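Local structure of uncharacterized protein (Listeria monocytogenes, 3MAB) at residues 38-43 with 48-53; 57-62 with 68-73; 4-7 with 11-14. The protein is of unknown function but consists of a small all-helical domain of the TfoX C-terminal family, whose helix-hairpin-helix relationship would be consistent with a nucleic-acid-binding role. The protein carries 2 engineered substitutions. One frame throughout, in Å; residues are numbered along the deposited sequence. Where two conformers were deposited one is given.

Contact 1: 38-43 with 48-53. Engineered in segment 48-53: Met52 (natural residue Leu).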
loop_
_atom_site.group_PDB
_atom_site.type_symbol
_atom_site.label_atom_id
_atom_site.label_comp_id
_atom_site.label_asym_id
_atom_site.label_seq_id
_atom_site.Cartn_x
_atom_site.Cartn_y
_atom_site.Cartn_z
ATOM N N GLU B 38 14.517 9.274 0.354
ATOM C CA GLU B 38 14.550 10.716 0.651
ATOM C C GLU B 38 13.458 11.053 1.705
ATOM O O GLU B 38 13.714 11.784 2.635
ATOM C CB GLU B 38 14.336 11.561 -0.587
ATOM C CG GLU B 38 14.325 13.047 -0.190
ATOM C CD GLU B 38 14.307 14.040 -1.303
ATOM O OE1 GLU B 38 14.780 13.783 -2.432
ATOM O OE2 GLU B 38 13.800 15.173 -1.038
ATOM N N ALA B 39 12.257 10.522 1.544
ATOM C CA ALA B 39 11.186 10.834 2.499
ATOM C C ALA B 39 11.588 10.366 3.906
ATOM O O ALA B 39 11.430 11.083 4.895
ATOM C CB ALA B 39 9.899 10.218 2.045
ATOM N N PHE B 40 12.150 9.175 3.982
ATOM C CA PHE B 40 12.623 8.636 5.252
ATOM C C PHE B 40 13.681 9.547 5.851
ATOM O O PHE B 40 13.604 9.844 7.028
ATOM C CB PHE B 40 13.173 7.215 5.123
ATOM C CG PHE B 40 13.640 6.649 6.399
ATOM C CD1 PHE B 40 12.749 6.005 7.213
ATOM C CD2 PHE B 40 14.950 6.758 6.833
ATOM C CE1 PHE B 40 13.116 5.519 8.425
ATOM C CE2 PHE B 40 15.308 6.233 8.079
ATOM C CZ PHE B 40 14.378 5.610 8.849
ATOM N N LEU B 41 14.660 10.002 5.062
ATOM C CA LEU B 41 15.733 10.841 5.586
ATOM C C LEU B 41 15.136 12.127 6.194
ATOM O O LEU B 41 15.607 12.664 7.207
ATOM C CB LEU B 41 16.757 11.186 4.508
ATOM C CG LEU B 41 17.750 10.098 4.187
ATOM C CD1 LEU B 41 18.579 10.533 3.036
ATOM C CD2 LEU B 41 18.626 9.692 5.386
ATOM N N ARG B 42 14.153 12.669 5.490
ATOM C CA ARG B 42 13.528 13.913 5.942
ATOM C C ARG B 42 12.828 13.739 7.309
ATOM O O ARG B 42 12.887 14.640 8.117
ATOM C CB ARG B 42 12.609 14.483 4.850
ATOM C CG ARG B 42 13.466 15.034 3.773
ATOM C CD ARG B 42 12.900 15.350 2.432
ATOM N NE ARG B 42 11.950 16.421 2.508
ATOM C CZ ARG B 42 11.351 17.003 1.465
ATOM N NH1 ARG B 42 11.666 16.711 0.225
ATOM N NH2 ARG B 42 10.411 17.915 1.686
ATOM N N ILE B 43 12.145 12.627 7.503
ATOM C CA ILE B 43 11.487 12.373 8.764
ATOM C C ILE B 43 12.483 12.002 9.848
ATOM O O ILE B 43 12.314 12.401 10.987
ATOM C CB ILE B 43 10.290 11.388 8.666
ATOM C CG1 ILE B 43 10.617 9.996 8.181
ATOM C CG2 ILE B 43 9.251 11.963 7.692
ATOM C CD1 ILE B 43 9.347 8.975 8.298
ATOM N N SER B 48 14.979 10.879 14.917
ATOM C CA SER B 48 15.797 9.771 14.467
ATOM C C SER B 48 15.281 8.422 14.973
ATOM O O SER B 48 15.875 7.378 14.624
ATOM C CB SER B 48 17.226 9.920 14.901
ATOM O OG SER B 48 17.289 9.583 16.246
ATOM N N SER B 49 14.211 8.437 15.772
ATOM C CA SER B 49 13.553 7.189 16.225
ATOM C C SER B 49 12.768 6.475 15.120
ATOM O O SER B 49 12.439 5.293 15.250
ATOM C CB SER B 49 12.616 7.465 17.394
ATOM O OG SER B 49 13.298 8.048 18.492
ATOM N N VAL B 50 12.460 7.169 14.027
ATOM C CA VAL B 50 11.785 6.490 12.895
ATOM C C VAL B 50 12.726 5.434 12.378
ATOM O O VAL B 50 13.956 5.597 12.374
ATOM C CB VAL B 50 11.437 7.417 11.754
ATOM C CG1 VAL B 50 10.463 8.480 12.203
ATOM C CG2 VAL B 50 12.661 8.011 11.114
ATOM N N CYS B 51 12.180 4.308 11.966
ATOM C CA CYS B 51 13.073 3.178 11.746
ATOM C C CYS B 51 12.591 2.293 10.623
ATOM O O CYS B 51 11.911 2.752 9.693
ATOM C CB CYS B 51 13.210 2.390 13.044
ATOM S SG CYS B 51 11.651 1.643 13.471
ATOM N N MET B 52 13.003 1.033 10.640
ATOM C CA MET B 52 12.881 0.232 9.451
ATOM C C MET B 52 11.464 0.107 9.031
ATOM O O MET B 52 11.124 0.084 7.852
ATOM C CB MET B 52 13.449 -1.170 9.713
ATOM C CG MET B 52 13.764 -1.893 8.512
ATOM S SD MET B 52 14.930 -1.043 7.436
ATOM C CE MET B 52 14.125 -1.580 5.959
ATOM N N SER B 53 10.601 -0.081 10.016
ATOM C CA SER B 53 9.170 -0.109 9.806
ATOM C C SER B 53 8.658 1.022 8.967
ATOM O O SER B 53 7.915 0.777 7.996
ATOM C CB SER B 53 8.441 -0.115 11.154
ATOM O OG SER B 53 8.986 -1.159 11.934
#
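Apolar packing between Phe40, Ile43 and Val50 carries this contact. Val50 aims its side chain at helix 28-46, and the two branches divide the work. With CG1 anti to the carbonyl carbon (chi1 -62°), CG2 is left facing the ring: Val50 CG2 stands above the ring plane of Phe40, toward one side, 3.7 Å from both Phe40 CE1 and Phe40 CZ. The same methyl is 4.1 Å from Ile43 CG1, while Val50 CG1 meets Ile43 CD1 at 4.1 Å. Phe40 and Val50 run alongside one another, pointing opposite ways. Phe40 gets there because its CG is anti to the backbone N (chi1 -179°), which carries the ring from the helix flank out to the loop.

Contacts of the ring with backbone polar atoms form the second group. Phe40 CE1 comes to 3.3 Å from Cys51 O, and Phe40 CZ to 3.6 Å from Val50 O, both carbonyls approaching obliquely. The N of Cys51 lies at the ring edge, in plane; as N-cap residue of helix 52-63 it gives that N to Glu54 OE2.

Charge stays on another flank of helix 28-46: Arg42 NH1 reaches Glu38 OE2 at 2.9 Å, on the anti side of the carboxylate, while Arg42 NH2 bonds Ala23 O.

No hydrogen bond joins the segments, so the link is chiefly apolar and rests on shape, with two carbonyls set against the aromatic ring.

Contact 2: 57-62 with 68-73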
loop_
_atom_site.group_PDB
_atom_site.type_symbol
_atom_site.label_atom_id
_atom_site.label_comp_id
_atom_site.label_asym_id
_atom_site.label_seq_id
_atom_site.Cartn_x
_atom_site.Cartn_y
_atom_site.Cartn_z
ATOM N N ALA B 57 7.228 0.974 5.070
ATOM C CA ALA B 57 5.910 1.561 4.834
ATOM C C ALA B 57 5.913 2.552 3.706
ATOM O O ALA B 57 5.040 2.547 2.842
ATOM C CB ALA B 57 5.382 2.234 6.118
ATOM N N LEU B 58 6.936 3.389 3.672
ATOM C CA LEU B 58 7.068 4.416 2.680
ATOM C C LEU B 58 7.301 3.818 1.293
ATOM O O LEU B 58 6.703 4.253 0.310
ATOM C CB LEU B 58 8.186 5.395 3.022
ATOM C CG LEU B 58 7.900 6.260 4.209
ATOM C CD1 LEU B 58 9.158 7.004 4.616
ATOM C CD2 LEU B 58 6.835 7.295 3.949
ATOM N N GLU B 59 8.169 2.795 1.184
ATOM C CA GLU B 59 8.398 2.170 -0.121
ATOM C C GLU B 59 7.172 1.453 -0.596
ATOM O O GLU B 59 6.818 1.522 -1.775
ATOM C CB GLU B 59 9.592 1.200 -0.083
ATOM C CG GLU B 59 9.930 0.518 -1.375
ATOM C CD GLU B 59 10.357 1.451 -2.487
ATOM O OE1 GLU B 59 10.880 2.534 -2.173
ATOM O OE2 GLU B 59 10.250 1.093 -3.684
ATOM N N GLY B 60 6.478 0.759 0.311
ATOM C CA GLY B 60 5.240 0.106 -0.044
ATOM C C GLY B 60 4.214 1.154 -0.512
ATOM O O GLY B 60 3.531 0.952 -1.510
ATOM N N ALA B 61 4.140 2.276 0.157
ATOM C CA ALA B 61 3.226 3.351 -0.289
ATOM C C ALA B 61 3.532 3.811 -1.715
ATOM O O ALA B 61 2.620 3.936 -2.552
ATOM C CB ALA B 61 3.255 4.526 0.700
ATOM N N VAL B 62 4.808 4.043 -1.989
ATOM C CA VAL B 62 5.274 4.451 -3.312
ATOM C C VAL B 62 4.893 3.437 -4.381
ATOM O O VAL B 62 4.446 3.802 -5.492
ATOM C CB VAL B 62 6.798 4.730 -3.299
ATOM C CG1 VAL B 62 7.355 4.912 -4.723
ATOM C CG2 VAL B 62 7.117 5.986 -2.396
ATOM N N HIS B 68 4.335 -5.725 3.277
ATOM C CA HIS B 68 4.574 -7.135 3.459
ATOM C C HIS B 68 4.905 -7.762 2.075
ATOM O O HIS B 68 5.640 -8.738 2.000
ATOM C CB HIS B 68 3.356 -7.845 4.065
ATOM C CG HIS B 68 2.723 -7.143 5.243
ATOM N ND1 HIS B 68 2.109 -5.918 5.127
ATOM C CD2 HIS B 68 2.494 -7.556 6.521
ATOM C CE1 HIS B 68 1.588 -5.566 6.298
ATOM N NE2 HIS B 68 1.797 -6.545 7.159
ATOM N N GLY B 69 4.356 -7.196 0.999
ATOM C CA GLY B 69 4.568 -7.716 -0.351
ATOM C C GLY B 69 5.775 -7.234 -1.110
ATOM O O GLY B 69 5.969 -7.602 -2.276
ATOM N N LEU B 70 6.585 -6.395 -0.490
ATOM C CA LEU B 70 7.753 -5.911 -1.175
ATOM C C LEU B 70 8.654 -7.069 -1.590
ATOM O O LEU B 70 8.822 -8.001 -0.830
ATOM C CB LEU B 70 8.554 -4.930 -0.305
ATOM C CG LEU B 70 7.967 -3.521 -0.094
ATOM C CD1 LEU B 70 8.643 -2.779 1.037
ATOM C CD2 LEU B 70 8.037 -2.773 -1.466
ATOM N N ASP B 71 9.223 -6.981 -2.783
ATOM C CA ASP B 71 10.171 -8.013 -3.200
ATOM C C ASP B 71 11.376 -8.093 -2.300
ATOM O O ASP B 71 11.776 -7.105 -1.651
ATOM C CB ASP B 71 10.530 -7.904 -4.676
ATOM C CG ASP B 71 11.142 -6.625 -5.035
ATOM O OD1 ASP B 71 12.372 -6.462 -4.926
ATOM O OD2 ASP B 71 10.383 -5.682 -5.353
ATOM N N GLU B 72 11.998 -9.259 -2.264
ATOM C CA GLU B 72 13.071 -9.471 -1.344
ATOM C C GLU B 72 14.247 -8.552 -1.659
ATOM O O GLU B 72 14.929 -8.082 -0.764
ATOM C CB GLU B 72 13.552 -10.901 -1.443
ATOM C CG GLU B 72 14.455 -11.310 -0.323
ATOM C CD GLU B 72 13.754 -11.302 1.003
ATOM O OE1 GLU B 72 12.577 -11.745 0.993
ATOM O OE2 GLU B 72 14.392 -10.873 2.006
ATOM N N ALA B 73 14.517 -8.320 -2.951
ATOM C CA ALA B 73 15.624 -7.444 -3.325
ATOM C C ALA B 73 15.432 -6.025 -2.803
ATOM O O ALA B 73 16.362 -5.398 -2.305
ATOM C CB ALA B 73 15.820 -7.433 -4.783
#
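This is a small, buried apolar contact in which Leu70, from the loop leading into helix 72-85, packs on one flank of helix 52-63 at Glu59 and Gly60. The buried surface totals 110 Å², and Leu70 supplies more than half of it. The backbones come closest at Gly60 and Leu70, whose CA atoms are 6.6 Å apart.

Leu70 points at the helix and uses its two methyl branches on successive residues. Leu70 CD2 touches the aliphatic part of Glu59, 3.8 Å from Glu59 CG, and the two side chains meet at a slant. Leu70 CD1 reaches the backbone at Gly60, 4.2 Å from Gly60 N; with no side chain at Gly60, this methyl lies against the main chain itself. The CG of Leu70 is anti to its own carbonyl carbon (chi1 -73°), and the extended continuation at chi2 (166°) sends CD1 forward onto the helix.

Glu59 offers methylene to the leucine and keeps its carboxylate for other partners. Its chain leaves the helix with CG anti to the backbone N and then bends at chi2 (63°), turning the acid group aside from Leu70. OE1 is hydrogen-bonded to Ser36 OG on helix 28-46 and OE2 to Gln63 NE2, so both oxygens of this buried group have a partner. No hydrogen bond runs between the two segments.

Just after Leu70, Asp71 N-caps helix 72-85, its OD1 accepting from Lys74 N. Lys74 and Leu78 of that helix touch Glu59, while Lys75 of the same helix and Ile65 of the preceding loop touch Leu70. With Leu58 on Ser36, Phe40 and Leu20, and Ala57 on Leu16, segment 57-62 packs against helices 14-22, 28-46 and 72-85.

Contact 3: 4-7 with 11-14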
loop_
_atom_site.group_PDB
_atom_site.type_symbol
_atom_site.label_atom_id
_atom_site.label_comp_id
_atom_site.label_asym_id
_atom_site.label_seq_id
_atom_site.Cartn_x
_atom_site.Cartn_y
_atom_site.Cartn_z
ATOM N N ALA B 4 -6.096 11.518 -3.882
ATOM C CA ALA B 4 -5.829 10.763 -2.619
ATOM C C ALA B 4 -5.064 11.550 -1.529
ATOM O O ALA B 4 -4.211 12.418 -1.826
ATOM C CB ALA B 4 -5.082 9.465 -2.962
ATOM N N ASN B 5 -5.369 11.240 -0.271
ATOM C CA ASN B 5 -4.618 11.734 0.881
ATOM C C ASN B 5 -3.491 10.750 1.149
ATOM O O ASN B 5 -3.629 9.557 0.869
ATOM C CB ASN B 5 -5.488 11.788 2.155
ATOM C CG ASN B 5 -6.410 12.963 2.185
ATOM O OD1 ASN B 5 -6.013 14.080 1.889
ATOM N ND2 ASN B 5 -7.661 12.715 2.555
ATOM N N LEU B 6 -2.389 11.207 1.752
ATOM C CA LEU B 6 -1.324 10.300 2.215
ATOM C C LEU B 6 -1.771 9.134 3.071
ATOM O O LEU B 6 -1.282 8.006 2.916
ATOM C CB LEU B 6 -0.220 11.078 2.930
ATOM C CG LEU B 6 0.690 11.930 2.059
ATOM C CD1 LEU B 6 1.457 12.904 3.013
ATOM C CD2 LEU B 6 1.652 11.081 1.282
ATOM N N SER B 7 -2.701 9.393 3.988
ATOM C CA SER B 7 -3.181 8.344 4.877
ATOM C C SER B 7 -4.137 7.380 4.160
ATOM O O SER B 7 -4.614 6.465 4.804
ATOM C CB SER B 7 -3.865 8.961 6.093
ATOM O OG SER B 7 -4.992 9.695 5.706
ATOM N N ASN B 11 0.017 1.356 4.038
ATOM C CA ASN B 11 0.983 1.463 5.133
ATOM C C ASN B 11 1.118 2.791 5.822
ATOM O O ASN B 11 1.895 2.869 6.766
ATOM C CB ASN B 11 2.389 1.034 4.645
ATOM C CG ASN B 11 2.337 -0.143 3.709
ATOM O OD1 ASN B 11 1.884 -1.209 4.096
ATOM N ND2 ASN B 11 2.761 0.058 2.457
ATOM N N ILE B 12 0.452 3.827 5.340
ATOM C CA ILE B 12 0.586 5.158 5.938
ATOM C C ILE B 12 -0.498 5.430 6.949
ATOM O O ILE B 12 -1.610 5.714 6.543
ATOM C CB ILE B 12 0.652 6.268 4.864
ATOM C CG1 ILE B 12 1.749 5.925 3.867
ATOM C CG2 ILE B 12 0.933 7.627 5.575
ATOM C CD1 ILE B 12 2.173 7.028 2.927
ATOM N N GLY B 13 -0.150 5.329 8.242
ATOM C CA GLY B 13 -1.039 5.693 9.337
ATOM C C GLY B 13 -1.083 7.176 9.560
ATOM O O GLY B 13 -0.364 7.941 8.939
ATOM N N LYS B 14 -1.912 7.592 10.510
ATOM C CA LYS B 14 -2.163 9.020 10.632
ATOM C C LYS B 14 -0.887 9.719 11.121
ATOM O O LYS B 14 -0.553 10.795 10.657
ATOM C CB LYS B 14 -3.387 9.288 11.520
ATOM C CG LYS B 14 -4.704 8.812 10.896
ATOM C CD LYS B 14 -4.833 7.285 10.844
ATOM C CE LYS B 14 -6.273 6.810 10.822
ATOM N NZ LYS B 14 -6.365 5.342 11.109
#
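Ile12, which has the most surface buried here, sets its branched side chain over the carbonyl oxygen of Leu6. The CB of Ile12 is 3.2 Å from Leu6 O, and its branches lie against the same oxygen: Ile12 CG2 is 3.5 Å from Leu6 O and Ile12 CD1 3.6 Å. The torsions account for this. CG2 is anti to the backbone N and CG1 anti to the carbonyl carbon (chi1 -53°), while chi2 near 180° (-167°) lays CD1 alongside the oxygen, nearer to it than CG1.

Ser7 follows in buried area and meets the backbone of Ile12. Its CA is 5.0 Å from the CA of Ile12, the closest CA pair of the two segments, and a CA-H...O contact runs from Ser7 CA to Ile12 O over 3.5 Å, with an angle of 144° at the hydrogen. The N of Ser7 is hydrogen-bonded to Glu17 OE2, which ties the turn to helix 14-22.

Leu6 adds a looser apolar touch, its CD2 standing 4.4 Å from Ile12 CD1. Both side chains also pack on Glu17, while Leu6 reaches Leu20 and Ile12 reaches Leu31 on helix 28-46.

The direct contact across this fold-back, just before helix 14-22, consists of van der Waals packing and one CA-H...O contact. Polar anchoring comes from outside the pair, through Ser7 to Glu17 and Asn11 to Ile65 O and Trp67 N.

Overall arrangement
Along the chain the order is contact 3, contact 1, contact 2, each closing before the next opens, and all three belong to the TfoX C-terminal domain. Their centres form a nearly equilateral triangle, 15 to 16 Å on a side. Contacts 1 and 2 share helix 52-63 and lie on opposite sides of the chain's centre; they touch where Leu58 CD1 packs 3.8 Å from Phe40 N. Contact 3 meets contact 2 through Ala61 CB, 3.5 Å from Ile12 CD1, but stays about 6 Å from contact 1 at the nearest atoms. Helix 52-63 thus gathers the N-terminal loop, helix 28-46 and the approach to helix 72-85 into one compact helical domain.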